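Local atomic coordinates of translocated intimin receptor Tir (Escherichia coli, PDB entry 2ZQK), a protein that serves as the host-membrane receptor for bacterial intimin, anchoring the bacterium tightly to the host cell and triggering actin pedestal formation beneath it. Residues D14-E19 with E52-A57; E19-P24 with G41-D46; Q27-N30 with N36-P39. One frame throughout, in Å; residues are numbered along the deposited sequence.

Contact 1. Residues D14-E19 with E52-A57; sequences DQLTKE and EEQAKA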
ATOM      1  N   ASP B  14      -2.830  -3.893  32.825  1.00 60.12           N
ATOM      2  CA  ASP B  14      -3.606  -3.969  31.587  1.00 60.62           C
ATOM      3  C   ASP B  14      -3.553  -2.642  30.868  1.00 59.21           C
ATOM      4  O   ASP B  14      -3.262  -2.580  29.683  1.00 59.58           O
ATOM      5  CB  ASP B  14      -5.080  -4.296  31.854  1.00 82.93           C
ATOM      6  CG  ASP B  14      -5.311  -5.748  32.248  1.00 88.27           C
ATOM      7  OD1 ASP B  14      -4.580  -6.641  31.757  1.00 88.34           O
ATOM      8  OD2 ASP B  14      -6.251  -5.992  33.039  1.00 90.86           O
ATOM      9  N   GLN B  15      -3.836  -1.581  31.605  1.00 57.33           N
ATOM     10  CA  GLN B  15      -3.843  -0.243  31.050  1.00 57.84           C
ATOM     11  C   GLN B  15      -2.504   0.166  30.448  1.00 58.86           C
ATOM     12  O   GLN B  15      -2.443   0.634  29.307  1.00 59.55           O
ATOM     13  CB  GLN B  15      -4.236   0.744  32.127  1.00 59.37           C
ATOM     14  CG  GLN B  15      -4.311   2.158  31.650  1.00 63.11           C
ATOM     15  CD  GLN B  15      -4.088   3.123  32.782  1.00 66.08           C
ATOM     16  OE1 GLN B  15      -4.804   3.093  33.791  1.00 64.84           O
ATOM     17  NE2 GLN B  15      -3.080   3.982  32.637  1.00 65.85           N
ATOM     18  N   LEU B  16      -1.429  -0.004  31.209  1.00 68.47           N
ATOM     19  CA  LEU B  16      -0.106   0.355  30.711  1.00 65.43           C
ATOM     20  C   LEU B  16       0.296  -0.504  29.520  1.00 65.91           C
ATOM     21  O   LEU B  16       0.926  -0.013  28.578  1.00 68.27           O
ATOM     22  CB  LEU B  16       0.930   0.232  31.821  1.00 55.56           C
ATOM     23  CG  LEU B  16       0.807   1.323  32.896  1.00 54.88           C
ATOM     24  CD1 LEU B  16       1.474   0.858  34.181  1.00 57.57           C
ATOM     25  CD2 LEU B  16       1.427   2.628  32.397  1.00 46.27           C
ATOM     26  N   THR B  17      -0.070  -1.782  29.546  1.00 51.67           N
ATOM     27  CA  THR B  17       0.267  -2.657  28.435  1.00 49.57           C
ATOM     28  C   THR B  17      -0.471  -2.173  27.212  1.00 46.59           C
ATOM     29  O   THR B  17       0.150  -1.946  26.161  1.00 41.20           O
ATOM     30  CB  THR B  17      -0.132  -4.108  28.698  1.00 61.51           C
ATOM     31  OG1 THR B  17       0.627  -4.616  29.806  1.00 68.18           O
ATOM     32  CG2 THR B  17       0.137  -4.964  27.460  1.00 56.59           C
ATOM     33  N   LYS B  18      -1.793  -2.007  27.355  1.00 49.43           N
ATOM     34  CA  LYS B  18      -2.640  -1.533  26.259  1.00 46.83           C
ATOM     35  C   LYS B  18      -2.085  -0.243  25.674  1.00 47.18           C
ATOM     36  O   LYS B  18      -1.918  -0.123  24.455  1.00 47.53           O
ATOM     37  CB  LYS B  18      -4.066  -1.262  26.727  1.00 44.71           C
ATOM     38  CG  LYS B  18      -4.977  -0.713  25.602  1.00 52.73           C
ATOM     39  CD  LYS B  18      -6.002   0.266  26.132  1.00 53.80           C
ATOM     40  CE  LYS B  18      -5.306   1.459  26.752  1.00 60.13           C
ATOM     41  NZ  LYS B  18      -6.219   2.366  27.506  1.00 66.29           N
ATOM     42  N   GLU B  19      -1.811   0.720  26.547  1.00 53.53           N
ATOM     43  CA  GLU B  19      -1.269   1.992  26.101  1.00 58.28           C
ATOM     44  C   GLU B  19       0.039   1.837  25.335  1.00 58.55           C
ATOM     45  O   GLU B  19       0.195   2.415  24.256  1.00 60.59           O
ATOM     46  CB  GLU B  19      -1.066   2.930  27.288  1.00 59.91           C
ATOM     47  CG  GLU B  19      -2.348   3.588  27.746  1.00 60.87           C
ATOM     48  CD  GLU B  19      -2.182   4.444  28.985  1.00 70.65           C
ATOM     49  OE1 GLU B  19      -3.199   5.018  29.429  1.00 79.65           O
ATOM     50  OE2 GLU B  19      -1.054   4.545  29.517  1.00 69.55           O
ATOM     51  N   GLU B  52       5.782  -3.744  34.520  1.00 60.06           N
ATOM     52  CA  GLU B  52       5.653  -4.609  35.688  1.00 61.89           C
ATOM     53  C   GLU B  52       5.877  -3.868  37.008  1.00 61.49           C
ATOM     54  O   GLU B  52       5.145  -4.080  37.980  1.00 62.32           O
ATOM     55  CB  GLU B  52       6.644  -5.765  35.568  1.00 72.27           C
ATOM     56  CG  GLU B  52       6.307  -6.940  36.440  1.00 77.63           C
ATOM     57  CD  GLU B  52       4.879  -7.390  36.242  1.00 83.63           C
ATOM     58  OE1 GLU B  52       4.474  -7.583  35.072  1.00 83.09           O
ATOM     59  OE2 GLU B  52       4.165  -7.549  37.257  1.00 88.00           O
ATOM     60  N   GLU B  53       6.895  -3.009  37.041  1.00 58.20           N
ATOM     61  CA  GLU B  53       7.211  -2.229  38.232  1.00 58.80           C
ATOM     62  C   GLU B  53       6.107  -1.240  38.516  1.00 60.46           C
ATOM     63  O   GLU B  53       5.625  -1.162  39.642  1.00 62.40           O
ATOM     64  CB  GLU B  53       8.528  -1.475  38.052  1.00 58.29           C
ATOM     65  CG  GLU B  53       9.711  -2.399  37.929  1.00 61.23           C
ATOM     66  CD  GLU B  53       9.725  -3.400  39.050  1.00 69.08           C
ATOM     67  OE1 GLU B  53       9.994  -2.999  40.203  1.00 65.80           O
ATOM     68  OE2 GLU B  53       9.443  -4.585  38.778  1.00 81.10           O
ATOM     69  N   GLN B  54       5.722  -0.476  37.491  1.00 63.41           N
ATOM     70  CA  GLN B  54       4.653   0.514  37.605  1.00 62.69           C
ATOM     71  C   GLN B  54       3.405  -0.153  38.177  1.00 63.03           C
ATOM     72  O   GLN B  54       2.789   0.359  39.118  1.00 61.64           O
ATOM     73  CB  GLN B  54       4.330   1.106  36.234  1.00 73.47           C
ATOM     74  CG  GLN B  54       5.290   2.174  35.758  1.00 79.54           C
ATOM     75  CD  GLN B  54       4.909   2.726  34.395  1.00 83.47           C
ATOM     76  OE1 GLN B  54       5.155   2.097  33.358  1.00 84.20           O
ATOM     77  NE2 GLN B  54       4.292   3.904  34.390  1.00 80.21           N
ATOM     78  N   ALA B  55       3.033  -1.293  37.596  1.00 55.00           N
ATOM     79  CA  ALA B  55       1.882  -2.042  38.070  1.00 55.34           C
ATOM     80  C   ALA B  55       2.019  -2.296  39.585  1.00 55.94           C
ATOM     81  O   ALA B  55       1.074  -2.099  40.346  1.00 54.54           O
ATOM     82  CB  ALA B  55       1.786  -3.358  37.320  1.00 60.90           C
ATOM     83  N   LYS B  56       3.203  -2.719  40.020  1.00 49.46           N
ATOM     84  CA  LYS B  56       3.437  -2.986  41.434  1.00 49.54           C
ATOM     85  C   LYS B  56       3.391  -1.740  42.305  1.00 47.89           C
ATOM     86  O   LYS B  56       2.967  -1.810  43.454  1.00 48.11           O
ATOM     87  CB  LYS B  56       4.798  -3.654  41.655  1.00 64.13           C
ATOM     88  CG  LYS B  56       4.987  -5.011  41.018  1.00 66.37           C
ATOM     89  CD  LYS B  56       6.024  -5.804  41.803  1.00 71.53           C
ATOM     90  CE  LYS B  56       6.645  -6.914  40.978  1.00 78.79           C
ATOM     91  NZ  LYS B  56       7.671  -6.371  40.038  1.00 85.38           N
ATOM     92  N   ALA B  57       3.855  -0.611  41.778  1.00 62.70           N
ATOM     93  CA  ALA B  57       3.858   0.629  42.553  1.00 63.15           C
ATOM     94  C   ALA B  57       2.428   1.078  42.789  1.00 63.84           C
ATOM     95  O   ALA B  57       2.101   1.594  43.858  1.00 64.69           O
ATOM     96  CB  ALA B  57       4.641   1.719  41.827  1.00 50.66           C
TER
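L16 and Q54 carry this contact between two helices. One methyl of the leucine, CD1, lies 3.5 Å from CB of Q54, so the leucine branch packs against the aliphatic start of the glutamine chain. The same CD1 looks toward the backbone, standing 4.3 Å from the N of A55. L16 is set to do this by its first torsion: CG is anti to the carbonyl carbon (chi1 -71°), which points the forked end at the second helix. The glutamine chain runs extended from its own CG past the two leucine methyls.

L16 and A55 mark the closest backbone approach of the two segments, with CA atoms 8.0 Å apart. Around this point the same pair of helices is joined further: L16 and T17 also pack on I51, and A55 touches E9 and R13. Along helix 7-21, D14 meets K18 of the second subunit, and K18 meets D14 of that subunit, in long, weak ion pairs. Residues 14-19 and 52-57 run in opposite senses, as expected of an antiparallel helix pair whose connection is a beta hairpin, here in the intimin-binding domain.

Contact 2. Residues E19-P24 with G41-D46; sequences EAFQNP and GVLKDD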
ATOM      1  N   GLU B  19      -1.811   0.720  26.547  1.00 53.53           N
ATOM      2  CA  GLU B  19      -1.269   1.992  26.101  1.00 58.28           C
ATOM      3  C   GLU B  19       0.039   1.837  25.335  1.00 58.55           C
ATOM      4  O   GLU B  19       0.195   2.415  24.256  1.00 60.59           O
ATOM      5  CB  GLU B  19      -1.066   2.930  27.288  1.00 59.91           C
ATOM      6  CG  GLU B  19      -2.348   3.588  27.746  1.00 60.87           C
ATOM      7  CD  GLU B  19      -2.182   4.444  28.985  1.00 70.65           C
ATOM      8  OE1 GLU B  19      -3.199   5.018  29.429  1.00 79.65           O
ATOM      9  OE2 GLU B  19      -1.054   4.545  29.517  1.00 69.55           O
ATOM     10  N   ALA B  20       0.966   1.046  25.877  1.00 50.91           N
ATOM     11  CA  ALA B  20       2.275   0.836  25.248  1.00 49.50           C
ATOM     12  C   ALA B  20       2.214   0.187  23.866  1.00 50.09           C
ATOM     13  O   ALA B  20       3.114   0.366  23.039  1.00 48.90           O
ATOM     14  CB  ALA B  20       3.161   0.014  26.173  1.00 80.85           C
ATOM     15  N   PHE B  21       1.164  -0.576  23.608  1.00 49.31           N
ATOM     16  CA  PHE B  21       1.043  -1.205  22.303  1.00 49.96           C
ATOM     17  C   PHE B  21       0.653  -0.158  21.286  1.00 51.26           C
ATOM     18  O   PHE B  21       0.883  -0.335  20.090  1.00 53.76           O
ATOM     19  CB  PHE B  21      -0.047  -2.265  22.295  1.00 52.55           C
ATOM     20  CG  PHE B  21       0.447  -3.654  22.458  1.00 55.89           C
ATOM     21  CD1 PHE B  21       0.719  -4.166  23.719  1.00 59.58           C
ATOM     22  CD2 PHE B  21       0.586  -4.480  21.355  1.00 59.55           C
ATOM     23  CE1 PHE B  21       1.118  -5.500  23.878  1.00 57.74           C
ATOM     24  CE2 PHE B  21       0.986  -5.811  21.503  1.00 65.10           C
ATOM     25  CZ  PHE B  21       1.250  -6.321  22.766  1.00 61.55           C
ATOM     26  N   GLN B  22       0.036   0.920  21.765  1.00 59.89           N
ATOM     27  CA  GLN B  22      -0.440   1.980  20.885  1.00 58.03           C
ATOM     28  C   GLN B  22       0.688   2.751  20.253  1.00 55.53           C
ATOM     29  O   GLN B  22       0.488   3.497  19.303  1.00 58.08           O
ATOM     30  CB  GLN B  22      -1.414   2.871  21.645  1.00 53.55           C
ATOM     31  CG  GLN B  22      -2.655   2.069  22.026  1.00 52.44           C
ATOM     32  CD  GLN B  22      -3.557   2.768  23.016  1.00 55.62           C
ATOM     33  OE1 GLN B  22      -3.092   3.375  23.986  1.00 54.93           O
ATOM     34  NE2 GLN B  22      -4.862   2.661  22.797  1.00 56.26           N
ATOM     35  N   ASN B  23       1.883   2.534  20.779  1.00 51.73           N
ATOM     36  CA  ASN B  23       3.099   3.135  20.249  1.00 49.53           C
ATOM     37  C   ASN B  23       3.791   1.950  19.603  1.00 47.76           C
ATOM     38  O   ASN B  23       4.449   1.153  20.276  1.00 49.11           O
ATOM     39  CB  ASN B  23       3.955   3.686  21.376  1.00 44.71           C
ATOM     40  CG  ASN B  23       5.267   4.219  20.881  1.00 49.45           C
ATOM     41  OD1 ASN B  23       6.007   4.859  21.629  1.00 58.07           O
ATOM     42  ND2 ASN B  23       5.574   3.958  19.610  1.00 50.29           N
ATOM     43  N   PRO B  24       3.662   1.818  18.286  1.00 52.45           N
ATOM     44  CA  PRO B  24       4.265   0.706  17.553  1.00 56.09           C
ATOM     45  C   PRO B  24       5.778   0.538  17.744  1.00 60.54           C
ATOM     46  O   PRO B  24       6.391  -0.375  17.184  1.00 63.99           O
ATOM     47  CB  PRO B  24       3.844   0.993  16.104  1.00 34.21           C
ATOM     48  CG  PRO B  24       3.888   2.470  16.038  1.00 27.56           C
ATOM     49  CD  PRO B  24       3.299   2.914  17.372  1.00 30.71           C
ATOM     50  N   GLY B  41       3.049  -9.457  18.377  1.00 55.66           N
ATOM     51  CA  GLY B  41       2.064  -9.543  19.441  1.00 52.08           C
ATOM     52  C   GLY B  41       2.722  -9.509  20.801  1.00 52.44           C
ATOM     53  O   GLY B  41       2.068  -9.685  21.831  1.00 54.94           O
ATOM     54  N   VAL B  42       4.029  -9.268  20.801  1.00 56.36           N
ATOM     55  CA  VAL B  42       4.800  -9.222  22.029  1.00 54.17           C
ATOM     56  C   VAL B  42       5.559  -7.910  22.154  1.00 55.40           C
ATOM     57  O   VAL B  42       6.127  -7.425  21.181  1.00 55.79           O
ATOM     58  CB  VAL B  42       5.808 -10.383  22.075  1.00 42.86           C
ATOM     59  CG1 VAL B  42       6.565 -10.363  23.395  1.00 47.07           C
ATOM     60  CG2 VAL B  42       5.088 -11.699  21.917  1.00 40.86           C
ATOM     61  N   LEU B  43       5.571  -7.341  23.358  1.00 58.41           N
ATOM     62  CA  LEU B  43       6.264  -6.082  23.620  1.00 58.02           C
ATOM     63  C   LEU B  43       7.733  -6.285  23.946  1.00 60.33           C
ATOM     64  O   LEU B  43       8.146  -7.346  24.421  1.00 62.42           O
ATOM     65  CB  LEU B  43       5.627  -5.356  24.793  1.00 42.06           C
ATOM     66  CG  LEU B  43       4.183  -4.883  24.719  1.00 40.36           C
ATOM     67  CD1 LEU B  43       3.771  -4.500  26.134  1.00 36.00           C
ATOM     68  CD2 LEU B  43       4.021  -3.694  23.744  1.00 28.13           C
ATOM     69  N   LYS B  44       8.513  -5.240  23.709  1.00 54.10           N
ATOM     70  CA  LYS B  44       9.941  -5.263  23.968  1.00 56.09           C
ATOM     71  C   LYS B  44      10.207  -5.501  25.452  1.00 57.50           C
ATOM     72  O   LYS B  44       9.663  -4.795  26.303  1.00 59.28           O
ATOM     73  CB  LYS B  44      10.547  -3.938  23.507  1.00 51.61           C
ATOM     74  CG  LYS B  44      10.463  -3.741  21.996  1.00 52.27           C
ATOM     75  CD  LYS B  44      11.097  -2.438  21.554  1.00 59.36           C
ATOM     76  CE  LYS B  44      11.282  -2.414  20.046  1.00 60.66           C
ATOM     77  NZ  LYS B  44      12.068  -1.220  19.616  1.00 66.93           N
ATOM     78  N   ASP B  45      11.050  -6.488  25.761  1.00 56.22           N
ATOM     79  CA  ASP B  45      11.355  -6.832  27.153  1.00 57.36           C
ATOM     80  C   ASP B  45      11.480  -5.647  28.115  1.00 59.20           C
ATOM     81  O   ASP B  45      11.002  -5.725  29.256  1.00 56.79           O
ATOM     82  CB  ASP B  45      12.617  -7.689  27.222  1.00 64.18           C
ATOM     83  CG  ASP B  45      12.513  -8.947  26.373  1.00 70.41           C
ATOM     84  OD1 ASP B  45      11.394  -9.274  25.917  1.00 73.74           O
ATOM     85  OD2 ASP B  45      13.549  -9.615  26.163  1.00 74.40           O
ATOM     86  N   ASP B  46      12.109  -4.558  27.664  1.00 63.53           N
ATOM     87  CA  ASP B  46      12.279  -3.356  28.491  1.00 64.01           C
ATOM     88  C   ASP B  46      10.941  -2.843  28.985  1.00 60.40           C
ATOM     89  O   ASP B  46      10.789  -2.522  30.161  1.00 58.86           O
ATOM     90  CB  ASP B  46      12.923  -2.217  27.708  1.00 89.23           C
ATOM     91  CG  ASP B  46      14.207  -2.612  27.054  1.00 97.28           C
ATOM     92  OD1 ASP B  46      15.112  -3.099  27.768  1.00108.91           O
ATOM     93  OD2 ASP B  46      14.310  -2.427  25.823  1.00 97.39           O
TER
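A buried apolar contact closes the end of the helical pair, where the last turn of helix 7-21 meets the short strand 42-43 that leads into helix 45-67. F21 and L43 make most of it. The leucine lies over one face of the phenyl ring, with L43 CD2 3.6 Å from the F21 ring centroid and 24° off the ring normal, a CH-pi contact displaced toward the rim on the F21 CD1–CE1 side. The other leucine methyl follows that rim, L43 CD1 lying 3.6 Å from CE1 of F21. L43 can reach across because its CG is anti to the carbonyl carbon (chi1 -63°), which sends both methyls toward the helix.

At the edge of the ring, close to its plane, the carbonyl O of G41 stands 3.6 Å from CZ of F21. G41 sits at a corner of the chain with a positive phi, 101°, a conformation that favours glycine, and it turns the chain between strand 37-40 and strand 42-43. A20 completes the patch from the helix side, its O lying 4.2 Å from L43 CD2. That same oxygen accepts a hydrogen bond from ND2 of N26.

Further packing comes from helix 45-67, with V47 against A20 and V48 against L43, while the F21 ring stacks with F21 of the second subunit. The contact thus belongs to the junction where the beta hairpin joins the two helices of the intimin-binding domain, with F21 also part of the interface with the second subunit.

Contact 3. Residues Q27-N30 with N36-P39; sequences QKVN and NAIP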
ATOM      1  N   GLN B  27       6.915  -2.456  20.270  1.00 45.50           N
ATOM      2  CA  GLN B  27       6.490  -3.761  19.808  1.00 46.58           C
ATOM      3  C   GLN B  27       7.523  -4.596  19.110  1.00 49.15           C
ATOM      4  O   GLN B  27       8.166  -4.126  18.167  1.00 50.88           O
ATOM      5  CB  GLN B  27       5.303  -3.587  18.869  1.00 59.21           C
ATOM      6  CG  GLN B  27       4.176  -4.559  19.115  1.00 62.85           C
ATOM      7  CD  GLN B  27       2.964  -4.219  18.295  1.00 68.55           C
ATOM      8  OE1 GLN B  27       2.538  -3.057  18.240  1.00 58.64           O
ATOM      9  NE2 GLN B  27       2.388  -5.230  17.655  1.00 70.73           N
ATOM     10  N   LYS B  28       7.677  -5.841  19.569  1.00 69.35           N
ATOM     11  CA  LYS B  28       8.615  -6.761  18.940  1.00 68.32           C
ATOM     12  C   LYS B  28       7.944  -7.032  17.615  1.00 69.37           C
ATOM     13  O   LYS B  28       6.717  -6.983  17.514  1.00 72.33           O
ATOM     14  CB  LYS B  28       8.773  -8.061  19.738  1.00 57.10           C
ATOM     15  CG  LYS B  28       9.592  -7.923  21.022  1.00 51.21           C
ATOM     16  CD  LYS B  28       9.931  -9.295  21.605  1.00 58.10           C
ATOM     17  CE  LYS B  28      10.976  -9.184  22.716  1.00 68.18           C
ATOM     18  NZ  LYS B  28      11.733 -10.454  22.931  1.00 61.66           N
ATOM     19  N   VAL B  29       8.735  -7.315  16.596  1.00 53.80           N
ATOM     20  CA  VAL B  29       8.176  -7.519  15.284  1.00 52.18           C
ATOM     21  C   VAL B  29       8.707  -8.796  14.650  1.00 50.72           C
ATOM     22  O   VAL B  29       9.637  -9.397  15.163  1.00 52.65           O
ATOM     23  CB  VAL B  29       8.500  -6.276  14.422  1.00 59.93           C
ATOM     24  CG1 VAL B  29       9.668  -6.562  13.505  1.00 53.44           C
ATOM     25  CG2 VAL B  29       7.256  -5.810  13.680  1.00 61.02           C
ATOM     26  N   ASN B  30       8.104  -9.203  13.537  1.00 37.89           N
ATOM     27  CA  ASN B  30       8.491 -10.409  12.822  1.00 34.37           C
ATOM     28  C   ASN B  30       8.822 -10.177  11.374  1.00 33.52           C
ATOM     29  O   ASN B  30       8.118 -10.662  10.496  1.00 33.82           O
ATOM     30  CB  ASN B  30       7.390 -11.445  12.889  1.00 44.68           C
ATOM     31  CG  ASN B  30       7.582 -12.404  14.027  1.00 57.28           C
ATOM     32  OD1 ASN B  30       6.614 -13.011  14.519  1.00 57.51           O
ATOM     33  ND2 ASN B  30       8.843 -12.570  14.456  1.00 56.53           N
ATOM     34  N   ASN B  36       9.246  -7.056   5.406  1.00 48.78           N
ATOM     35  CA  ASN B  36       8.027  -6.754   6.138  1.00 47.98           C
ATOM     36  C   ASN B  36       8.040  -7.064   7.642  1.00 48.74           C
ATOM     37  O   ASN B  36       7.904  -8.205   8.048  1.00 51.24           O
ATOM     38  CB  ASN B  36       6.838  -7.463   5.462  1.00 47.25           C
ATOM     39  CG  ASN B  36       6.460  -6.835   4.118  1.00 49.49           C
ATOM     40  OD1 ASN B  36       6.275  -5.620   4.029  1.00 62.21           O
ATOM     41  ND2 ASN B  36       6.338  -7.658   3.078  1.00 47.62           N
ATOM     42  N   ALA B  37       8.195  -6.037   8.466  1.00 48.34           N
ATOM     43  CA  ALA B  37       8.197  -6.212   9.910  1.00 47.37           C
ATOM     44  C   ALA B  37       6.777  -6.401  10.452  1.00 49.92           C
ATOM     45  O   ALA B  37       6.173  -5.438  10.924  1.00 52.03           O
ATOM     46  CB  ALA B  37       8.813  -4.997  10.559  1.00 11.30           C
ATOM     47  N   ILE B  38       6.229  -7.611  10.426  1.00 46.55           N
ATOM     48  CA  ILE B  38       4.869  -7.758  10.938  1.00 47.74           C
ATOM     49  C   ILE B  38       4.787  -7.898  12.462  1.00 49.54           C
ATOM     50  O   ILE B  38       5.510  -8.666  13.067  1.00 49.58           O
ATOM     51  CB  ILE B  38       4.139  -8.933  10.246  1.00 51.47           C
ATOM     52  CG1 ILE B  38       4.514 -10.263  10.905  1.00 56.38           C
ATOM     53  CG2 ILE B  38       4.476  -8.917   8.745  1.00 45.61           C
ATOM     54  CD1 ILE B  38       3.835 -11.491  10.313  1.00 74.94           C
ATOM     55  N   PRO B  39       3.895  -7.139  13.107  1.00 57.64           N
ATOM     56  CA  PRO B  39       3.764  -7.223  14.568  1.00 59.33           C
ATOM     57  C   PRO B  39       3.634  -8.649  15.095  1.00 62.24           C
ATOM     58  O   PRO B  39       2.777  -9.410  14.653  1.00 64.94           O
ATOM     59  CB  PRO B  39       2.520  -6.380  14.851  1.00 59.98           C
ATOM     60  CG  PRO B  39       1.740  -6.445  13.555  1.00 61.19           C
ATOM     61  CD  PRO B  39       2.824  -6.312  12.525  1.00 61.21           C
TER
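Strands 27-30 and 37-39 run roughly antiparallel, at 125° between their directions, with V29 and P39 facing each other as a non-hydrogen-bonded pair whose CA atoms are 4.5 Å apart. One backbone bond spans the segments: N30 N donates to I38 O at 2.7 Å, but with a bent N-H...O angle of 140° and the donor tilted out of the carbonyl plane. At P39 the strand has no N-H to offer, and A37 is the centre of an inverse gamma turn.

Side chains supply much of the remaining contact. V29 packs beside the opposite strand, its CG1 3.4 Å from CB of A37, while CG2 lies toward the backbone of A37 and I38. Beside the backbone bond, CB of N30 and CG1 of I38 touch at 3.7 Å; the isoleucine torsion (chi1 82°), with CG1 between the backbone N and the carbonyl carbon, brings CG1 there.

At the base of the hairpin NE2 of Q27 comes against CB of P39, the two side chains crossing at an angle, and the same NE2 bonds to OE1 of Q27 of the second subunit. The end of N36 leads away from strand 27-30: OD1 accepts from N of A37 and ND2 of N36, both of the second subunit, and its own ND2 bonds to a polar side chain of another protein. These bonds of Q27 and N36 suggest that their polar groups serve the assembly more than the hairpin itself.

The three contacts are nested along the chain, contact 3 inside the loop closed by contact 2 and both inside that closed by contact 1. Contacts 1 and 2 share E19 and lie about 11 Å apart between centres; T17 CG2 meets L43 CD1 at 3.9 Å. Contact 2 lies equally far from contact 3 and is tied to it by a probable hydrogen bond, K28 N to V42 O at 2.7 Å, and by a weak ion pair between K28 NZ and D45 OD1, 3.2 Å apart. Contacts 1 and 3 stand about 22 Å apart between centres without touching. All three reach the second subunit, while N36 in contact 3 also meets another protein.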